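Protein disulfide isomerase (Pseudomonas aeruginosa, PDB 4N30) probably acts as a thiol-disulfide oxidoreductase of the DsbA subfamily, with a thioredoxin fold, and takes part in introducing disulfide bonds into other proteins. Local coordinates at residues Ala54-Leu64 and Pro84-Leu95; Pro43-Asp51 and Gly116-Ala124. One frame throughout, in Å; residues are numbered along the deposited sequence.

Contact 1: residues Ala54-Leu64 and Pro84-Leu95; sequences ARWTINEYADL and PDVNLVWRHLPL
Arg-91 and Trp-90, on opposite faces of strand 86-92, meet Tyr-61 and Ala-62 of strand 56-62. CB of Arg-91 lies over the Tyr-61 ring in a CH-pi contact, 3.6 Å from the ring centroid. Beyond it the chain bends at two successive bonds and runs alongside Asn-59, with NH1 donating to Asn-59 OD1 over 3.0 Å. OD1 lies in the guanidinium plane, whereas the donor stands above the amide carbonyl plane, away from its lone pairs. Tyr-61 OH sits over one guanidinium face, and a salt bridge from NE to Asp-171 of helix 162-177 holds the group from outside.

The two strands run parallel, their axes 27° apart, in register from Trp-56/Val-86 to Tyr-61/Arg-91. They are the paired strands of the thioredoxin-fold beta-alpha-beta unit, with helix 67-81 as the crossover. A ladder of backbone bonds joins them, from Trp-56 N to Asp-85 O at 3.0 Å through to Leu-93 N and Ala-62 O at 2.9 Å.

On the other face Trp-90 carries its indole away from its own backbone N (chi1 176°). Ala-62 CB rests on that ring, 3.6 Å from the centroid of its six-membered ring, and CG of Leu-64 approaches CZ2 to 3.8 Å. Glu-60 OE1, near Trp-90 CE3, is buried with no polar partner in the model, while OE2 bonds to Thr-73. The Ala-62 side chain also touches the residues of what is probably the thioredoxin-type CxxC motif, Cys-66 and Cys-69, at the start of helix 67-81.

Near the opposite end, Asn-87 OD1 approaches Thr-57 OG1 to 2.7 Å, and its ND2 reaches Asp-51 O.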
loop_
_atom_site.group_PDB
_atom_site.type_symbol
_atom_site.label_atom_id
_atom_site.label_comp_id
_atom_site.label_asym_id
_atom_site.label_seq_id
_atom_site.Cartn_x
_atom_site.Cartn_y
_atom_site.Cartn_z
ATOM N N ALA A 54 9.790 12.603 5.221
ATOM C CA ALA A 54 10.730 12.143 4.200
ATOM C C ALA A 54 10.596 12.978 2.908
ATOM O O ALA A 54 9.514 13.321 2.428
ATOM C CB ALA A 54 10.540 10.644 3.913
ATOM N N ARG A 55 11.800 13.228 2.382
ATOM C CA ARG A 55 11.894 13.925 1.105
ATOM C C ARG A 55 11.179 13.142 -0.075
ATOM O O ARG A 55 10.500 13.804 -0.871
ATOM C CB ARG A 55 13.352 14.180 0.726
ATOM C CG ARG A 55 13.473 14.673 -0.699
ATOM C CD ARG A 55 13.706 16.078 -0.909
ATOM N NE ARG A 55 14.007 16.309 -2.339
ATOM C CZ ARG A 55 15.141 16.771 -2.879
ATOM N NH1 ARG A 55 16.231 16.970 -2.128
ATOM N NH2 ARG A 55 15.162 17.009 -4.198
ATOM N N TRP A 56 11.377 11.815 -0.175
ATOM C CA TRP A 56 10.762 11.102 -1.323
ATOM C C TRP A 56 9.771 10.148 -0.731
ATOM O O TRP A 56 9.979 9.548 0.348
ATOM C CB TRP A 56 11.834 10.291 -2.046
ATOM C CG TRP A 56 12.775 11.229 -2.773
ATOM C CD1 TRP A 56 12.567 11.908 -3.918
ATOM C CD2 TRP A 56 14.084 11.585 -2.299
ATOM N NE1 TRP A 56 13.709 12.690 -4.250
ATOM C CE2 TRP A 56 14.648 12.508 -3.282
ATOM C CE3 TRP A 56 14.881 11.205 -1.207
ATOM C CZ2 TRP A 56 15.924 13.069 -3.143
ATOM C CZ3 TRP A 56 16.218 11.724 -1.130
ATOM C CH2 TRP A 56 16.695 12.643 -2.085
ATOM N N THR A 57 8.669 9.962 -1.443
ATOM C CA THR A 57 7.619 8.996 -1.028
ATOM C C THR A 57 7.488 7.958 -2.152
ATOM O O THR A 57 7.248 8.329 -3.324
ATOM C CB THR A 57 6.322 9.680 -0.939
ATOM O OG1 THR A 57 6.327 10.519 0.242
ATOM C CG2 THR A 57 5.087 8.663 -0.736
ATOM N N ILE A 58 7.623 6.690 -1.782
ATOM C CA ILE A 58 7.302 5.559 -2.688
ATOM C C ILE A 58 5.835 5.200 -2.521
ATOM O O ILE A 58 5.457 4.740 -1.387
ATOM C CB ILE A 58 8.141 4.339 -2.391
ATOM C CG1 ILE A 58 9.659 4.612 -2.579
ATOM C CG2 ILE A 58 7.689 3.152 -3.245
ATOM C CD1 ILE A 58 10.616 3.519 -2.092
ATOM N N ASN A 59 4.976 5.518 -3.484
ATOM C CA ASN A 59 3.590 5.062 -3.511
ATOM C C ASN A 59 3.521 3.690 -4.111
ATOM O O ASN A 59 3.922 3.532 -5.282
ATOM C CB ASN A 59 2.716 6.025 -4.344
ATOM C CG ASN A 59 2.612 7.363 -3.695
ATOM O OD1 ASN A 59 1.769 7.569 -2.820
ATOM N ND2 ASN A 59 3.496 8.286 -4.091
ATOM N N GLU A 60 3.179 2.697 -3.306
ATOM C CA GLU A 60 3.198 1.297 -3.773
ATOM C C GLU A 60 1.762 0.881 -4.066
ATOM O O GLU A 60 0.965 0.700 -3.133
ATOM C CB GLU A 60 3.818 0.365 -2.674
ATOM C CG GLU A 60 3.754 -1.108 -3.065
ATOM C CD GLU A 60 4.019 -2.079 -1.946
ATOM O OE1 GLU A 60 4.188 -1.729 -0.834
ATOM O OE2 GLU A 60 3.939 -3.302 -2.297
ATOM N N TYR A 61 1.392 0.831 -5.320
ATOM C CA TYR A 61 0.088 0.350 -5.735
ATOM C C TYR A 61 0.094 -1.149 -5.651
ATOM O O TYR A 61 0.876 -1.844 -6.344
ATOM C CB TYR A 61 -0.250 0.802 -7.172
ATOM C CG TYR A 61 -0.566 2.276 -7.212
ATOM C CD1 TYR A 61 -1.886 2.712 -7.171
ATOM C CD2 TYR A 61 0.461 3.246 -7.290
ATOM C CE1 TYR A 61 -2.217 4.070 -7.141
ATOM C CE2 TYR A 61 0.143 4.628 -7.270
ATOM C CZ TYR A 61 -1.192 4.964 -7.246
ATOM O OH TYR A 61 -1.537 6.323 -7.173
ATOM N N ALA A 62 -0.770 -1.708 -4.819
ATOM C CA ALA A 62 -0.648 -3.104 -4.412
ATOM C C ALA A 62 -1.970 -3.764 -4.093
ATOM O O ALA A 62 -3.009 -3.109 -3.878
ATOM C CB ALA A 62 0.283 -3.214 -3.211
ATOM N N ASP A 63 -1.922 -5.094 -4.148
ATOM C CA ASP A 63 -3.128 -5.978 -4.080
ATOM C C ASP A 63 -2.752 -7.112 -3.107
ATOM O O ASP A 63 -1.671 -7.718 -3.218
ATOM C CB ASP A 63 -3.304 -6.494 -5.540
ATOM C CG ASP A 63 -4.245 -7.680 -5.682
ATOM O OD1 ASP A 63 -4.656 -8.326 -4.742
ATOM O OD2 ASP A 63 -4.585 -7.936 -6.905
ATOM N N LEU A 64 -3.612 -7.309 -2.092
ATOM C CA LEU A 64 -3.300 -8.222 -0.997
ATOM C C LEU A 64 -3.435 -9.701 -1.444
ATOM O O LEU A 64 -2.983 -10.552 -0.644
ATOM C CB LEU A 64 -4.240 -7.885 0.167
ATOM C CG LEU A 64 -3.735 -6.624 0.897
ATOM C CD1 LEU A 64 -4.889 -5.955 1.679
ATOM C CD2 LEU A 64 -2.548 -6.910 1.836
ATOM N N PRO A 84 16.024 6.611 5.667
ATOM C CA PRO A 84 15.098 7.519 6.366
ATOM C C PRO A 84 14.554 8.679 5.539
ATOM O O PRO A 84 13.460 9.155 5.849
ATOM C CB PRO A 84 15.904 7.990 7.601
ATOM C CG PRO A 84 16.869 6.913 7.832
ATOM C CD PRO A 84 17.198 6.278 6.513
ATOM N N ASP A 85 15.301 9.015 4.475
ATOM C CA ASP A 85 14.874 10.074 3.578
ATOM C C ASP A 85 13.702 9.713 2.637
ATOM O O ASP A 85 13.144 10.583 1.950
ATOM C CB ASP A 85 16.055 10.608 2.748
ATOM C CG ASP A 85 17.035 11.394 3.604
ATOM O OD1 ASP A 85 16.542 12.289 4.332
ATOM O OD2 ASP A 85 18.238 11.092 3.515
ATOM N N VAL A 86 13.310 8.426 2.695
ATOM C CA VAL A 86 12.244 7.888 1.811
ATOM C C VAL A 86 11.179 7.254 2.678
ATOM O O VAL A 86 11.541 6.554 3.673
ATOM C CB VAL A 86 12.839 6.841 0.852
ATOM C CG1 VAL A 86 11.763 6.405 -0.163
ATOM C CG2 VAL A 86 14.063 7.403 0.120
ATOM N N ASN A 87 9.928 7.536 2.381
ATOM C CA ASN A 87 8.840 6.825 3.082
ATOM C C ASN A 87 8.025 6.080 2.058
ATOM O O ASN A 87 8.339 6.058 0.863
ATOM C CB ASN A 87 8.060 7.805 3.989
ATOM C CG ASN A 87 7.296 8.814 3.212
ATOM O OD1 ASN A 87 6.949 8.678 2.065
ATOM N ND2 ASN A 87 6.990 9.917 3.912
ATOM N N LEU A 88 7.048 5.346 2.570
ATOM C CA LEU A 88 6.254 4.392 1.763
ATOM C C LEU A 88 4.797 4.614 2.040
ATOM O O LEU A 88 4.401 4.699 3.237
ATOM C CB LEU A 88 6.670 2.927 2.202
ATOM C CG LEU A 88 5.779 1.815 1.680
ATOM C CD1 LEU A 88 5.886 1.675 0.146
ATOM C CD2 LEU A 88 6.246 0.493 2.251
ATOM N N VAL A 89 3.978 4.772 1.005
ATOM C CA VAL A 89 2.540 4.856 1.172
ATOM C C VAL A 89 1.859 3.785 0.417
ATOM O O VAL A 89 2.152 3.599 -0.817
ATOM C CB VAL A 89 2.006 6.263 0.752
ATOM C CG1 VAL A 89 0.494 6.272 0.817
ATOM C CG2 VAL A 89 2.623 7.346 1.670
ATOM N N TRP A 90 1.056 2.939 1.073
ATOM C CA TRP A 90 0.343 1.884 0.376
ATOM C C TRP A 90 -0.779 2.525 -0.418
ATOM O O TRP A 90 -1.587 3.261 0.221
ATOM C CB TRP A 90 -0.253 0.922 1.399
ATOM C CG TRP A 90 -1.116 -0.198 0.825
ATOM C CD1 TRP A 90 -2.446 -0.149 0.468
ATOM C CD2 TRP A 90 -0.693 -1.552 0.520
ATOM N NE1 TRP A 90 -2.867 -1.351 0.044
ATOM C CE2 TRP A 90 -1.853 -2.245 0.069
ATOM C CE3 TRP A 90 0.525 -2.232 0.693
ATOM C CZ2 TRP A 90 -1.818 -3.597 -0.269
ATOM C CZ3 TRP A 90 0.537 -3.591 0.389
ATOM C CH2 TRP A 90 -0.632 -4.239 -0.086
ATOM N N ARG A 91 -0.939 2.206 -1.679
ATOM C CA ARG A 91 -2.084 2.634 -2.466
ATOM C C ARG A 91 -2.796 1.406 -2.952
ATOM O O ARG A 91 -2.214 0.436 -3.426
ATOM C CB ARG A 91 -1.593 3.475 -3.667
ATOM C CG ARG A 91 -0.709 4.684 -3.310
ATOM C CD ARG A 91 -1.331 5.654 -2.343
ATOM N NE ARG A 91 -2.322 6.304 -3.096
ATOM C CZ ARG A 91 -2.132 7.365 -3.901
ATOM N NH1 ARG A 91 -0.934 7.909 -4.093
ATOM N NH2 ARG A 91 -3.180 7.838 -4.575
ATOM N N HIS A 92 -4.124 1.403 -2.949
ATOM C CA HIS A 92 -4.896 0.217 -3.319
ATOM C C HIS A 92 -5.015 0.046 -4.768
ATOM O O HIS A 92 -5.583 0.931 -5.473
ATOM C CB HIS A 92 -6.284 0.280 -2.663
ATOM C CG HIS A 92 -6.231 0.234 -1.213
ATOM N ND1 HIS A 92 -5.961 -0.904 -0.514
ATOM C CD2 HIS A 92 -6.487 1.243 -0.275
ATOM C CE1 HIS A 92 -6.007 -0.605 0.797
ATOM N NE2 HIS A 92 -6.288 0.707 0.950
ATOM N N LEU A 93 -4.681 -1.166 -5.255
ATOM C CA LEU A 93 -5.068 -1.572 -6.563
ATOM C C LEU A 93 -5.317 -3.073 -6.522
ATOM O O LEU A 93 -4.645 -3.847 -7.165
ATOM C CB LEU A 93 -4.008 -1.189 -7.581
ATOM C CG LEU A 93 -4.326 -1.483 -9.054
ATOM C CD1 LEU A 93 -5.568 -0.689 -9.447
ATOM C CD2 LEU A 93 -3.153 -1.112 -9.958
ATOM N N PRO A 94 -6.483 -3.457 -5.954
ATOM C CA PRO A 94 -6.890 -4.848 -6.043
ATOM C C PRO A 94 -7.208 -5.159 -7.491
ATOM O O PRO A 94 -8.029 -4.477 -8.107
ATOM C CB PRO A 94 -8.168 -4.903 -5.159
ATOM C CG PRO A 94 -8.618 -3.459 -5.106
ATOM C CD PRO A 94 -7.391 -2.613 -5.146
ATOM N N LEU A 95 -6.636 -6.188 -8.050
ATOM C CA LEU A 95 -6.747 -6.484 -9.495
ATOM C C LEU A 95 -8.013 -7.283 -9.705
ATOM O O LEU A 95 -8.381 -8.147 -8.916
ATOM C CB LEU A 95 -5.549 -7.288 -10.001
ATOM C CG LEU A 95 -4.206 -6.513 -9.892
ATOM C CD1 LEU A 95 -3.106 -7.474 -10.356
ATOM C CD2 LEU A 95 -4.288 -5.236 -10.725
HETATM O O HOH W 1 5.269 12.105 2.943
HETATM O O HOH W 2 -5.252 -3.272 -1.949
#

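Contact 2: residues Pro43-Asp51 and Gly116-Ala124; sequences PANHSLYGD and GGAKAFWSA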
loop_
_atom_site.group_PDB
_atom_site.type_symbol
_atom_site.label_atom_id
_atom_site.label_comp_id
_atom_site.label_asym_id
_atom_site.label_seq_id
_atom_site.Cartn_x
_atom_site.Cartn_y
_atom_site.Cartn_z
ATOM N N PRO A 43 -2.388 14.777 4.406
ATOM C CA PRO A 43 -1.358 13.742 4.430
ATOM C C PRO A 43 -1.799 12.386 4.972
ATOM O O PRO A 43 -2.806 12.223 5.731
ATOM C CB PRO A 43 -0.279 14.332 5.339
ATOM C CG PRO A 43 -1.067 15.151 6.321
ATOM C CD PRO A 43 -2.191 15.763 5.506
ATOM N N ALA A 44 -1.011 11.420 4.504
ATOM C CA ALA A 44 -1.133 10.020 4.877
ATOM C C ALA A 44 -0.756 9.865 6.367
ATOM O O ALA A 44 0.162 10.504 6.902
ATOM C CB ALA A 44 -0.227 9.146 4.001
ATOM N N ASN A 45 -1.487 8.973 6.983
ATOM C CA ASN A 45 -1.185 8.621 8.348
ATOM C C ASN A 45 -1.174 7.095 8.446
ATOM O O ASN A 45 -0.115 6.477 8.437
ATOM C CB ASN A 45 -2.121 9.321 9.315
ATOM C CG ASN A 45 -1.850 8.959 10.739
ATOM O OD1 ASN A 45 -1.120 8.039 11.046
ATOM N ND2 ASN A 45 -2.400 9.748 11.663
ATOM N N HIS A 46 -2.356 6.467 8.502
ATOM C CA HIS A 46 -2.382 5.042 8.726
ATOM C C HIS A 46 -1.757 4.264 7.539
ATOM O O HIS A 46 -1.239 3.211 7.800
ATOM C CB HIS A 46 -3.794 4.492 8.982
ATOM C CG HIS A 46 -4.790 4.761 7.918
ATOM N ND1 HIS A 46 -5.152 3.860 6.938
ATOM C CD2 HIS A 46 -5.584 5.911 7.682
ATOM C CE1 HIS A 46 -6.143 4.412 6.157
ATOM N NE2 HIS A 46 -6.402 5.671 6.618
ATOM N N SER A 47 -1.806 4.839 6.333
ATOM C CA SER A 47 -1.219 4.156 5.175
ATOM C C SER A 47 0.250 4.470 4.946
ATOM O O SER A 47 0.809 3.994 3.915
ATOM C CB SER A 47 -2.085 4.494 3.934
ATOM O OG SER A 47 -2.045 5.891 3.686
ATOM N N LEU A 48 0.882 5.225 5.822
ATOM C CA LEU A 48 2.280 5.729 5.729
ATOM C C LEU A 48 3.185 4.843 6.544
ATOM O O LEU A 48 2.863 4.545 7.705
ATOM C CB LEU A 48 2.409 7.113 6.416
ATOM C CG LEU A 48 3.853 7.652 6.586
ATOM C CD1 LEU A 48 4.544 7.906 5.256
ATOM C CD2 LEU A 48 3.816 8.919 7.413
ATOM N N TYR A 49 4.331 4.406 5.980
ATOM C CA TYR A 49 5.366 3.698 6.710
ATOM C C TYR A 49 6.616 4.503 6.542
ATOM O O TYR A 49 7.028 4.857 5.429
ATOM C CB TYR A 49 5.528 2.295 6.114
ATOM C CG TYR A 49 6.524 1.472 6.852
ATOM C CD1 TYR A 49 6.200 0.855 8.081
ATOM C CD2 TYR A 49 7.833 1.362 6.377
ATOM C CE1 TYR A 49 7.209 0.155 8.777
ATOM C CE2 TYR A 49 8.865 0.679 7.072
ATOM C CZ TYR A 49 8.466 0.087 8.267
ATOM O OH TYR A 49 9.396 -0.603 9.004
ATOM N N GLY A 50 7.306 4.803 7.670
ATOM C CA GLY A 50 8.535 5.623 7.634
ATOM C C GLY A 50 8.291 7.022 8.119
ATOM O O GLY A 50 7.242 7.349 8.685
ATOM N N ASP A 51 9.238 7.875 7.850
ATOM C CA ASP A 51 9.205 9.221 8.426
ATOM C C ASP A 51 8.225 10.089 7.673
ATOM O O ASP A 51 8.326 10.199 6.436
ATOM C CB ASP A 51 10.630 9.807 8.376
ATOM C CG ASP A 51 10.752 11.263 8.991
ATOM O OD1 ASP A 51 9.767 11.917 9.319
ATOM O OD2 ASP A 51 11.899 11.768 9.068
ATOM N N GLY A 116 -6.616 1.377 14.770
ATOM C CA GLY A 116 -5.347 1.359 15.350
ATOM C C GLY A 116 -4.249 2.095 14.608
ATOM O O GLY A 116 -3.047 1.860 14.923
ATOM N N GLY A 117 -4.620 2.917 13.670
ATOM C CA GLY A 117 -3.626 3.737 13.016
ATOM C C GLY A 117 -2.690 2.991 12.090
ATOM O O GLY A 117 -2.935 1.865 11.632
ATOM N N ALA A 118 -1.526 3.542 11.871
ATOM C CA ALA A 118 -0.506 2.885 11.010
ATOM C C ALA A 118 -0.054 1.616 11.522
ATOM O O ALA A 118 0.215 0.654 10.736
ATOM C CB ALA A 118 0.698 3.847 10.825
ATOM N N LYS A 119 0.157 1.451 12.792
ATOM C CA LYS A 119 0.666 0.240 13.305
ATOM C C LYS A 119 -0.328 -0.909 12.995
ATOM O O LYS A 119 0.048 -1.973 12.489
ATOM C CB LYS A 119 0.898 0.335 14.850
ATOM C CG LYS A 119 1.313 -0.988 15.532
ATOM C CD LYS A 119 2.763 -1.337 15.231
ATOM C CE LYS A 119 3.157 -2.761 15.641
ATOM N NZ LYS A 119 3.580 -2.799 17.072
ATOM N N ALA A 120 -1.623 -0.651 13.198
ATOM C CA ALA A 120 -2.636 -1.661 12.884
ATOM C C ALA A 120 -2.759 -1.915 11.372
ATOM O O ALA A 120 -2.970 -3.069 10.986
ATOM C CB ALA A 120 -4.022 -1.292 13.482
ATOM N N PHE A 121 -2.682 -0.854 10.606
ATOM C CA PHE A 121 -2.794 -0.972 9.180
ATOM C C PHE A 121 -1.688 -1.878 8.618
ATOM O O PHE A 121 -1.988 -2.872 7.914
ATOM C CB PHE A 121 -2.716 0.423 8.531
ATOM C CG PHE A 121 -2.679 0.410 7.033
ATOM C CD1 PHE A 121 -3.876 0.531 6.365
ATOM C CD2 PHE A 121 -1.513 0.326 6.287
ATOM C CE1 PHE A 121 -3.935 0.581 4.971
ATOM C CE2 PHE A 121 -1.572 0.388 4.886
ATOM C CZ PHE A 121 -2.791 0.474 4.246
ATOM N N TRP A 122 -0.451 -1.630 8.979
ATOM C CA TRP A 122 0.634 -2.435 8.442
ATOM C C TRP A 122 0.706 -3.814 9.050
ATOM O O TRP A 122 1.040 -4.743 8.331
ATOM C CB TRP A 122 1.971 -1.664 8.583
ATOM C CG TRP A 122 2.021 -0.498 7.675
ATOM C CD1 TRP A 122 1.787 0.837 8.005
ATOM C CD2 TRP A 122 2.307 -0.499 6.275
ATOM N NE1 TRP A 122 1.867 1.646 6.894
ATOM C CE2 TRP A 122 2.223 0.875 5.810
ATOM C CE3 TRP A 122 2.637 -1.520 5.313
ATOM C CZ2 TRP A 122 2.405 1.197 4.482
ATOM C CZ3 TRP A 122 2.865 -1.158 3.984
ATOM C CH2 TRP A 122 2.729 0.207 3.581
ATOM N N SER A 123 0.268 -3.961 10.289
ATOM C CA SER A 123 0.143 -5.283 10.855
ATOM C C SER A 123 -0.943 -6.080 10.162
ATOM O O SER A 123 -0.764 -7.291 9.951
ATOM C CB SER A 123 -0.100 -5.242 12.375
ATOM O OG SER A 123 1.058 -4.786 13.015
ATOM N N ALA A 124 -2.016 -5.435 9.741
ATOM C CA ALA A 124 -3.147 -6.143 9.075
ATOM C C ALA A 124 -2.649 -6.541 7.692
ATOM O O ALA A 124 -3.061 -7.600 7.151
ATOM C CB ALA A 124 -4.394 -5.307 9.004
HETATM O O HOH W 3 -1.187 6.319 13.099
#
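Gly-117 and Ala-118 receive the turn 45-48 at a kink in helix 99-131. His-46 CB rests against the carbonyl carbon of Gly-117, and a water links Ala-118 N to Asn-45 OD1, giving that amide a partner where the helical bonding lapses. Ala-118 CA makes a C-H...O contact of 3.3 Å with His-46 O, beneath the type I turn from Asn-45 to Leu-48. One helical turn on, Phe-121 swings its ring away from its backbone N (chi1 174°) and lies under Ser-47, whose CA stands over the face, 4.0 Å from the centroid. The His-46 ring meets the same phenyl in an offset edge-to-face pair, the planes 66° apart. Trp-122 follows, its indole between Phe-121 on one face and Tyr-49 on the other. CB of Tyr-49 approaches CE2 of Trp-122 to 3.6 Å, and the tyrosine ring turns an edge toward the indole. Trp-122 NE1 makes a weak, bent hydrogen bond to Leu-48 O (3.2 Å, 134° at the hydrogen). Beyond the turn, Phe-121 stacks edge-to-face on Trp-90 and Trp-122 touches Leu-88, so helix 99-131 packs at once on edge strand 48-49, strand 86-92 and, through Lys-77, helix 67-81.

How the contacts relate
Contacts 1 and 2 have their centres 11 Å apart and share one mixed five-stranded sheet, in which strand 48-49 runs antiparallel at the edge beside 86-92, with 56-62 next across the sheet. Along the chain the order is 43-51, 54-64, 84-95, 116-124: the outer two segments form contact 2 and the inner two contact 1. They join directly where Leu-88 O and Tyr-49 N, 2.8 Å apart, probably form a hydrogen bond. Contact 1 thus builds the middle of the thioredoxin-fold sheet beside helix 67-81, whose start probably carries the CxxC motif, whereas contact 2 ties the sheet's N-terminal edge to the long helix 99-131, which follows strand 86-92.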